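Local coordinates for protein BSU-2 beta-lactamase (Bacillus subtilis, PDB 6W5E) that probably hydrolyses the beta-lactam ring of beta-lactam antibiotics, as a class D serine beta-lactamase of a Gram-positive bacterium, at residues V104-E109 and A125-Q130; L148-E153 and E176-K181; A183-P188 and V193-K198. One frame throughout, in Å; residues are numbered along the deposited sequence.

Contact 1: V104-E109 and A125-Q130; sequences VKREFE and AIWYYQ
The guanidinium of Arg-106 is gripped from one direction by Asp-102, which forms a salt bridge with NH2, and lies against the indole of Trp-127 from another. Its NH1 sits over one face of the ring, 4.1 Å from Trp-127 CD1. The two planes are inclined by 30°, so the groups overlap at a slant rather than flat on each other. The guanidinium itself lies between two neighbours. Trp-127 is on one face, and Val-104 CB is on the other, 3.7 Å above the plane. The Arg-106 chain is straight from CG to NE. This length carries the charged end across to the indole, and the two side chains cross at about a right angle. The indole also has both faces in use, since Tyr-128 CB is on the side away from Arg-106. Its NE1 donates to the carbonyl of Trp-111, which helps fix the turn of the ring. The contact is small and lies near the surface, and no hydrogen bond joins the two segments directly. Residues 104-109 belong to the loop between strands 98-99 and 115-116. Trp-127 stands on the first turn of helix 126-136, whose next residues, Tyr-128 and Tyr-129, pack on helix 117-122.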
# COMPACT_ATOMS: atom_id res chain seq x y z
N VAL A 104 -6.69 25.35 4.29
CA VAL A 104 -8.06 24.84 4.27
C VAL A 104 -8.16 23.68 5.25
O VAL A 104 -7.39 22.72 5.18
CB VAL A 104 -8.47 24.41 2.85
CG1 VAL A 104 -9.82 23.70 2.87
CG2 VAL A 104 -8.49 25.61 1.92
N LYS A 105 -9.12 23.75 6.17
CA LYS A 105 -9.32 22.69 7.16
C LYS A 105 -10.02 21.51 6.50
O LYS A 105 -11.16 21.63 6.04
CB LYS A 105 -10.13 23.21 8.34
CG LYS A 105 -9.92 22.42 9.64
CD LYS A 105 -11.19 22.39 10.50
CE LYS A 105 -10.90 22.09 11.97
NZ LYS A 105 -10.41 20.69 12.20
N ARG A 106 -9.35 20.37 6.48
CA ARG A 106 -9.86 19.16 5.85
C ARG A 106 -10.22 18.12 6.92
O ARG A 106 -10.16 18.40 8.12
CB ARG A 106 -8.89 18.66 4.78
CG ARG A 106 -8.81 19.61 3.60
CD ARG A 106 -7.85 19.13 2.52
NE ARG A 106 -7.86 20.04 1.38
CZ ARG A 106 -7.05 21.08 1.23
NH1 ARG A 106 -6.13 21.34 2.16
NH2 ARG A 106 -7.13 21.85 0.16
N GLU A 107 -10.56 16.91 6.46
CA GLU A 107 -11.27 15.96 7.31
C GLU A 107 -10.45 15.55 8.53
O GLU A 107 -11.01 15.35 9.62
CB GLU A 107 -11.70 14.74 6.50
CG GLU A 107 -12.49 13.71 7.31
CD GLU A 107 -12.83 12.47 6.51
OE1 GLU A 107 -12.65 12.47 5.28
OE2 GLU A 107 -13.30 11.48 7.13
N PHE A 108 -9.14 15.41 8.38
CA PHE A 108 -8.28 14.96 9.47
C PHE A 108 -7.30 16.06 9.84
O PHE A 108 -6.66 16.65 8.96
CB PHE A 108 -7.53 13.68 9.07
CG PHE A 108 -8.44 12.53 8.77
CD1 PHE A 108 -9.00 11.78 9.80
CD2 PHE A 108 -8.75 12.19 7.46
CE1 PHE A 108 -9.85 10.72 9.53
CE2 PHE A 108 -9.59 11.13 7.18
CZ PHE A 108 -10.14 10.40 8.22
N GLU A 109 -7.19 16.34 11.14
CA GLU A 109 -6.33 17.44 11.56
C GLU A 109 -4.87 17.20 11.18
O GLU A 109 -4.12 18.17 10.95
CB GLU A 109 -6.48 17.71 13.06
CG GLU A 109 -5.63 18.88 13.59
CD GLU A 109 -5.96 20.22 12.93
OE1 GLU A 109 -6.99 20.34 12.23
OE2 GLU A 109 -5.16 21.17 13.11
N ALA A 125 -2.09 12.08 3.73
CA ALA A 125 -2.54 13.43 3.36
C ALA A 125 -2.74 13.47 1.85
O ALA A 125 -1.82 13.73 1.07
CB ALA A 125 -1.54 14.47 3.84
N ILE A 126 -3.99 13.21 1.44
CA ILE A 126 -4.33 13.06 0.02
C ILE A 126 -3.92 14.28 -0.80
O ILE A 126 -3.41 14.14 -1.92
CB ILE A 126 -5.84 12.75 -0.11
CG1 ILE A 126 -6.16 11.40 0.54
CG2 ILE A 126 -6.27 12.76 -1.57
CD1 ILE A 126 -7.64 11.03 0.55
N TRP A 127 -4.13 15.49 -0.26
CA TRP A 127 -3.89 16.70 -1.05
C TRP A 127 -2.45 16.79 -1.56
O TRP A 127 -2.21 17.29 -2.66
CB TRP A 127 -4.27 17.95 -0.24
CG TRP A 127 -3.43 18.25 0.98
CD1 TRP A 127 -3.75 17.95 2.28
CD2 TRP A 127 -2.18 18.95 1.02
NE1 TRP A 127 -2.77 18.41 3.12
CE2 TRP A 127 -1.79 19.03 2.38
CE3 TRP A 127 -1.35 19.52 0.05
CZ2 TRP A 127 -0.61 19.66 2.78
CZ3 TRP A 127 -0.17 20.13 0.45
CH2 TRP A 127 0.18 20.20 1.81
N TYR A 128 -1.49 16.33 -0.76
CA TYR A 128 -0.10 16.35 -1.20
C TYR A 128 0.08 15.48 -2.43
O TYR A 128 0.72 15.89 -3.42
CB TYR A 128 0.80 15.86 -0.05
CG TYR A 128 2.28 15.93 -0.40
CD1 TYR A 128 2.85 15.02 -1.30
CD2 TYR A 128 3.09 16.92 0.15
CE1 TYR A 128 4.17 15.11 -1.65
CE2 TYR A 128 4.43 16.99 -0.18
CZ TYR A 128 4.96 16.08 -1.09
OH TYR A 128 6.27 16.16 -1.45
N TYR A 129 -0.46 14.26 -2.39
CA TYR A 129 -0.28 13.33 -3.50
C TYR A 129 -1.10 13.73 -4.72
O TYR A 129 -0.74 13.36 -5.84
CB TYR A 129 -0.54 11.90 -3.04
CG TYR A 129 0.68 11.31 -2.35
CD1 TYR A 129 1.07 11.73 -1.08
CD2 TYR A 129 1.50 10.39 -3.00
CE1 TYR A 129 2.20 11.21 -0.46
CE2 TYR A 129 2.62 9.87 -2.39
CZ TYR A 129 2.98 10.29 -1.13
OH TYR A 129 4.11 9.76 -0.56
N GLN A 130 -2.18 14.50 -4.53
CA GLN A 130 -2.89 15.06 -5.67
C GLN A 130 -2.02 16.08 -6.41
O GLN A 130 -1.96 16.08 -7.64
CB GLN A 130 -4.21 15.68 -5.22
CG GLN A 130 -5.24 14.63 -4.81
CD GLN A 130 -6.50 15.23 -4.24
OE1 GLN A 130 -6.45 16.11 -3.38
NE2 GLN A 130 -7.65 14.75 -4.71

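Contact 2: L148-E153 and E176-K181; sequences LSYGNE and ETFLEK
Phe-178 reaches from helix 172-184 to the side chains of Leu-148 and Tyr-150. Its CB points toward residues 148-153 and lies 3.6 Å from the oxygen of water 1. CG is anti to the backbone N (chi1 167°), which turns the ring toward residues 148-153. Phe-178 CD2 meets Tyr-150 CE2 at 4.3 Å. Phe-178 CE1 meets Leu-148 CD2, also at 4.3 Å, and this methyl sits at the ring edge near its plane. The tyrosine presents its own edge to the face of Phe-178. The two rings form a T-shaped stack, with centroids 5.8 Å apart and planes at 83°. Val-81 and Leu-84 of helix 81-88 also touch Phe-178, and Phe-78 makes a second T-shaped pair with Tyr-150. Phe-78 directly precedes the carboxylated Lys-79. Tyr-150, Gly-151 and Asn-152 match the YGN motif of class D enzymes, and a type II' turn runs from Tyr-150 to Glu-153. The packing thus fixes the tyrosine end of that motif against helix 172-184. Lys-181 joins in through a water: its NZ donates to water 1 over 3.1 Å, and the water donates to Leu-148 O over 2.7 Å. No direct hydrogen bond links the segments, so apolar and aromatic packing does most of the joining, with one water bridging Lys-181 NZ and Leu-148 O.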
# COMPACT_ATOMS: atom_id res chain seq x y z
N LEU A 148 3.97 -0.96 -14.97
CA LEU A 148 3.81 -1.58 -13.67
C LEU A 148 2.66 -2.59 -13.61
O LEU A 148 2.45 -3.20 -12.56
CB LEU A 148 3.59 -0.51 -12.61
CG LEU A 148 4.75 0.46 -12.44
CD1 LEU A 148 4.36 1.58 -11.49
CD2 LEU A 148 6.01 -0.28 -11.96
N SER A 149 1.90 -2.75 -14.70
CA SER A 149 0.79 -3.71 -14.74
C SER A 149 -0.19 -3.46 -13.60
O SER A 149 -0.59 -4.38 -12.89
CB SER A 149 1.31 -5.15 -14.71
OG SER A 149 1.97 -5.49 -15.91
N TYR A 150 -0.58 -2.20 -13.43
CA TYR A 150 -1.32 -1.81 -12.23
C TYR A 150 -2.82 -1.88 -12.48
O TYR A 150 -3.46 -0.89 -12.84
CB TYR A 150 -0.86 -0.43 -11.75
CG TYR A 150 -1.26 -0.19 -10.31
CD1 TYR A 150 -2.49 0.38 -10.01
CD2 TYR A 150 -0.43 -0.55 -9.27
CE1 TYR A 150 -2.87 0.60 -8.70
CE2 TYR A 150 -0.81 -0.35 -7.95
CZ TYR A 150 -2.03 0.23 -7.68
OH TYR A 150 -2.42 0.46 -6.38
N GLY A 151 -3.40 -3.06 -12.25
CA GLY A 151 -4.85 -3.21 -12.32
C GLY A 151 -5.40 -2.91 -13.70
O GLY A 151 -4.80 -3.23 -14.73
N ASN A 152 -6.57 -2.26 -13.73
CA ASN A 152 -7.17 -1.90 -15.01
C ASN A 152 -6.51 -0.69 -15.65
O ASN A 152 -6.88 -0.32 -16.77
CB ASN A 152 -8.69 -1.72 -14.90
CG ASN A 152 -9.10 -0.42 -14.19
OD1 ASN A 152 -8.27 0.30 -13.62
ND2 ASN A 152 -10.39 -0.12 -14.22
N GLU A 153 -5.56 -0.04 -14.96
CA GLU A 153 -4.78 1.08 -15.50
C GLU A 153 -5.66 2.25 -15.95
O GLU A 153 -5.21 3.09 -16.73
CB GLU A 153 -3.83 0.63 -16.62
CG GLU A 153 -3.02 -0.61 -16.25
CD GLU A 153 -2.12 -1.09 -17.38
OE1 GLU A 153 -1.91 -0.31 -18.34
OE2 GLU A 153 -1.63 -2.23 -17.30
N GLU A 176 -0.60 -7.75 -4.61
CA GLU A 176 0.47 -8.61 -4.12
C GLU A 176 1.59 -8.72 -5.15
O GLU A 176 2.77 -8.66 -4.80
CB GLU A 176 -0.05 -10.01 -3.77
CG GLU A 176 1.00 -10.90 -3.07
CD GLU A 176 2.11 -11.46 -3.99
OE1 GLU A 176 1.86 -11.63 -5.20
OE2 GLU A 176 3.24 -11.73 -3.51
N THR A 177 1.23 -8.92 -6.42
CA THR A 177 2.22 -9.08 -7.47
C THR A 177 3.11 -7.86 -7.56
O THR A 177 4.34 -7.97 -7.60
CB THR A 177 1.50 -9.34 -8.79
OG1 THR A 177 0.82 -10.59 -8.69
CG2 THR A 177 2.47 -9.36 -9.98
N PHE A 178 2.50 -6.67 -7.54
CA PHE A 178 3.26 -5.43 -7.58
C PHE A 178 4.16 -5.30 -6.36
O PHE A 178 5.35 -4.99 -6.48
CB PHE A 178 2.29 -4.25 -7.66
CG PHE A 178 2.94 -2.92 -7.41
CD1 PHE A 178 3.83 -2.38 -8.32
CD2 PHE A 178 2.67 -2.23 -6.24
CE1 PHE A 178 4.44 -1.16 -8.07
CE2 PHE A 178 3.27 -1.02 -5.99
CZ PHE A 178 4.16 -0.48 -6.91
N LEU A 179 3.60 -5.53 -5.17
CA LEU A 179 4.38 -5.33 -3.95
C LEU A 179 5.50 -6.36 -3.80
O LEU A 179 6.52 -6.06 -3.18
CB LEU A 179 3.46 -5.35 -2.72
CG LEU A 179 2.54 -4.12 -2.65
CD1 LEU A 179 1.43 -4.39 -1.67
CD2 LEU A 179 3.32 -2.86 -2.29
N GLU A 180 5.32 -7.56 -4.35
CA GLU A 180 6.41 -8.53 -4.34
C GLU A 180 7.58 -8.03 -5.19
O GLU A 180 8.75 -8.21 -4.81
CB GLU A 180 5.89 -9.87 -4.87
CG GLU A 180 6.96 -10.93 -4.98
CD GLU A 180 6.41 -12.28 -5.41
OE1 GLU A 180 5.20 -12.54 -5.20
OE2 GLU A 180 7.20 -13.07 -5.96
N LYS A 181 7.29 -7.42 -6.34
CA LYS A 181 8.35 -6.83 -7.15
C LYS A 181 9.06 -5.69 -6.42
O LYS A 181 10.28 -5.56 -6.51
CB LYS A 181 7.79 -6.35 -8.48
CG LYS A 181 7.19 -7.45 -9.32
CD LYS A 181 6.45 -6.87 -10.52
CE LYS A 181 5.89 -7.94 -11.43
NZ LYS A 181 4.91 -7.34 -12.38
O HOH W 1 2.97 -5.36 -10.99

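Contact 3: A183-P188 and V193-K198; sequences AKEELP and VMKIVK. With EDO (1,2-ethanediol), chain F.
The carboxylate of Glu-185 is met by two lysines near its plane, both at OE2, and neither lies over a face. Lys-195 NZ uses the syn lone pair, at 2.7 Å. Lys-198 NZ comes from the anti side at 2.8 Å, 17° out of the carboxylate plane. The other oxygen, OE1, has a salt bridge with Lys-191, so three lysines surround this one acid. Their charge would be expected to hold it in the ionised form. Lys-195 bends at chi2 (-59°), which brings its tip back to the glutamate. The extended Lys-198 ends between the glutamate and the end of helix 172-184, where its NZ also donates to Ala-183 O at 3.0 Å. This helix ends in a Schellman motif, with Glu-185 the first residue to leave helical geometry. The chain then turns into helix 191-200, making a helix-loop-helix connection. The network joins the C-terminal end of the first helix to the side of the second. Nearer the backbone of the turn, Met-194 packs on Glu-185 and Leu-187. Its CE lies 3.8 Å from Glu-185 CB, and its SD is 4.0 Å from Leu-187 CB. A 1,2-ethanediol, probably from the crystallisation liquor, takes a weak hydrogen bond from Lys-198 NZ at its O1.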
# COMPACT_ATOMS: atom_id res chain seq x y z
N ALA A 183 9.31 -5.40 -3.07
CA ALA A 183 10.11 -6.02 -2.03
C ALA A 183 11.42 -6.57 -2.59
O ALA A 183 12.49 -6.39 -1.98
CB ALA A 183 9.32 -7.14 -1.36
N LYS A 184 11.36 -7.23 -3.73
CA LYS A 184 12.54 -7.78 -4.38
C LYS A 184 13.37 -6.73 -5.08
O LYS A 184 14.47 -7.05 -5.57
CB LYS A 184 12.10 -8.81 -5.42
CG LYS A 184 11.49 -10.10 -4.87
CD LYS A 184 10.98 -10.93 -6.05
CE LYS A 184 10.43 -12.29 -5.67
NZ LYS A 184 9.90 -13.00 -6.87
N GLU A 185 12.87 -5.50 -5.18
CA GLU A 185 13.52 -4.42 -5.91
C GLU A 185 13.74 -4.77 -7.37
O GLU A 185 14.74 -4.39 -7.98
CB GLU A 185 14.78 -3.91 -5.20
CG GLU A 185 14.43 -3.47 -3.78
CD GLU A 185 15.59 -2.99 -2.97
OE1 GLU A 185 16.71 -2.87 -3.51
OE2 GLU A 185 15.37 -2.73 -1.76
N GLU A 186 12.78 -5.51 -7.94
CA GLU A 186 12.75 -5.89 -9.35
C GLU A 186 11.74 -5.07 -10.11
O GLU A 186 10.93 -5.58 -10.89
CB GLU A 186 12.48 -7.39 -9.49
CG GLU A 186 13.66 -8.24 -9.03
CD GLU A 186 13.35 -9.73 -8.96
OE1 GLU A 186 12.23 -10.13 -9.33
OE2 GLU A 186 14.23 -10.50 -8.52
N LEU A 187 11.73 -3.77 -9.87
CA LEU A 187 10.93 -2.82 -10.61
C LEU A 187 11.88 -1.86 -11.30
O LEU A 187 13.04 -1.71 -10.90
CB LEU A 187 10.01 -2.04 -9.65
CG LEU A 187 8.82 -2.81 -9.06
CD1 LEU A 187 8.17 -1.96 -7.99
CD2 LEU A 187 7.81 -3.17 -10.15
N PRO A 188 11.43 -1.20 -12.37
CA PRO A 188 12.30 -0.29 -13.14
C PRO A 188 12.42 1.09 -12.50
O PRO A 188 12.12 2.12 -13.11
CB PRO A 188 11.59 -0.24 -14.50
CG PRO A 188 10.17 -0.47 -14.18
CD PRO A 188 10.16 -1.47 -13.06
N VAL A 193 15.56 5.15 -5.13
CA VAL A 193 14.14 5.47 -5.14
C VAL A 193 13.34 4.41 -4.39
O VAL A 193 12.48 4.73 -3.56
CB VAL A 193 13.64 5.62 -6.59
CG1 VAL A 193 12.11 5.65 -6.65
CG2 VAL A 193 14.24 6.88 -7.21
N MET A 194 13.62 3.13 -4.66
CA MET A 194 12.92 2.07 -3.95
C MET A 194 13.27 2.05 -2.47
O MET A 194 12.39 1.82 -1.63
CB MET A 194 13.19 0.73 -4.62
CG MET A 194 12.52 0.66 -5.98
SD MET A 194 12.68 -0.92 -6.82
CE MET A 194 14.38 -0.85 -7.37
N LYS A 195 14.53 2.31 -2.12
CA LYS A 195 14.91 2.39 -0.71
C LYS A 195 14.16 3.51 0.00
O LYS A 195 13.69 3.33 1.13
CB LYS A 195 16.43 2.61 -0.58
CG LYS A 195 17.28 1.48 -1.09
CD LYS A 195 16.99 0.17 -0.36
CE LYS A 195 18.02 -0.90 -0.71
NZ LYS A 195 17.58 -2.26 -0.28
N ILE A 196 14.05 4.69 -0.63
CA ILE A 196 13.31 5.80 -0.02
C ILE A 196 11.85 5.43 0.20
O ILE A 196 11.28 5.68 1.27
CB ILE A 196 13.47 7.07 -0.87
CG1 ILE A 196 14.91 7.59 -0.81
CG2 ILE A 196 12.50 8.16 -0.42
CD1 ILE A 196 15.27 8.53 -1.93
N VAL A 197 11.20 4.84 -0.82
CA VAL A 197 9.78 4.52 -0.67
C VAL A 197 9.58 3.47 0.43
O VAL A 197 8.66 3.58 1.24
CB VAL A 197 9.16 4.11 -2.01
CG1 VAL A 197 7.74 3.58 -1.81
CG2 VAL A 197 9.14 5.31 -2.94
N LYS A 198 10.44 2.45 0.47
CA LYS A 198 10.37 1.48 1.56
C LYS A 198 10.49 2.17 2.92
O LYS A 198 9.71 1.90 3.83
CB LYS A 198 11.46 0.42 1.41
CG LYS A 198 11.17 -0.62 0.35
CD LYS A 198 12.30 -1.65 0.29
CE LYS A 198 11.98 -2.82 -0.63
NZ LYS A 198 13.07 -3.83 -0.62
C1 EDO F . 12.38 -6.35 1.43
O1 EDO F . 12.73 -5.06 1.96
C2 EDO F . 10.96 -6.70 1.85
O2 EDO F . 10.85 -6.65 3.28

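The three contacts follow one another along the chain, and none nests in or crosses another. Contact 1 closes a loop that holds strand 115-116 and helix 117-122, within the helical region. It touches neither of the others, and its centre is about 26 Å from the centre of each. Contact 2 closes a longer, mostly irregular loop that leads from helix 138-147 to helix 172-184. Contact 3 closes the short turn to helix 191-200. Contacts 2 and 3 share helix 172-184, joining it to the loop after helix 138-147 and to helix 191-200, and they meet directly. Leu-187 packs on Leu-148, Phe-178 and Lys-181, and Lys-181 O probably accepts a hydrogen bond from Glu-186 N.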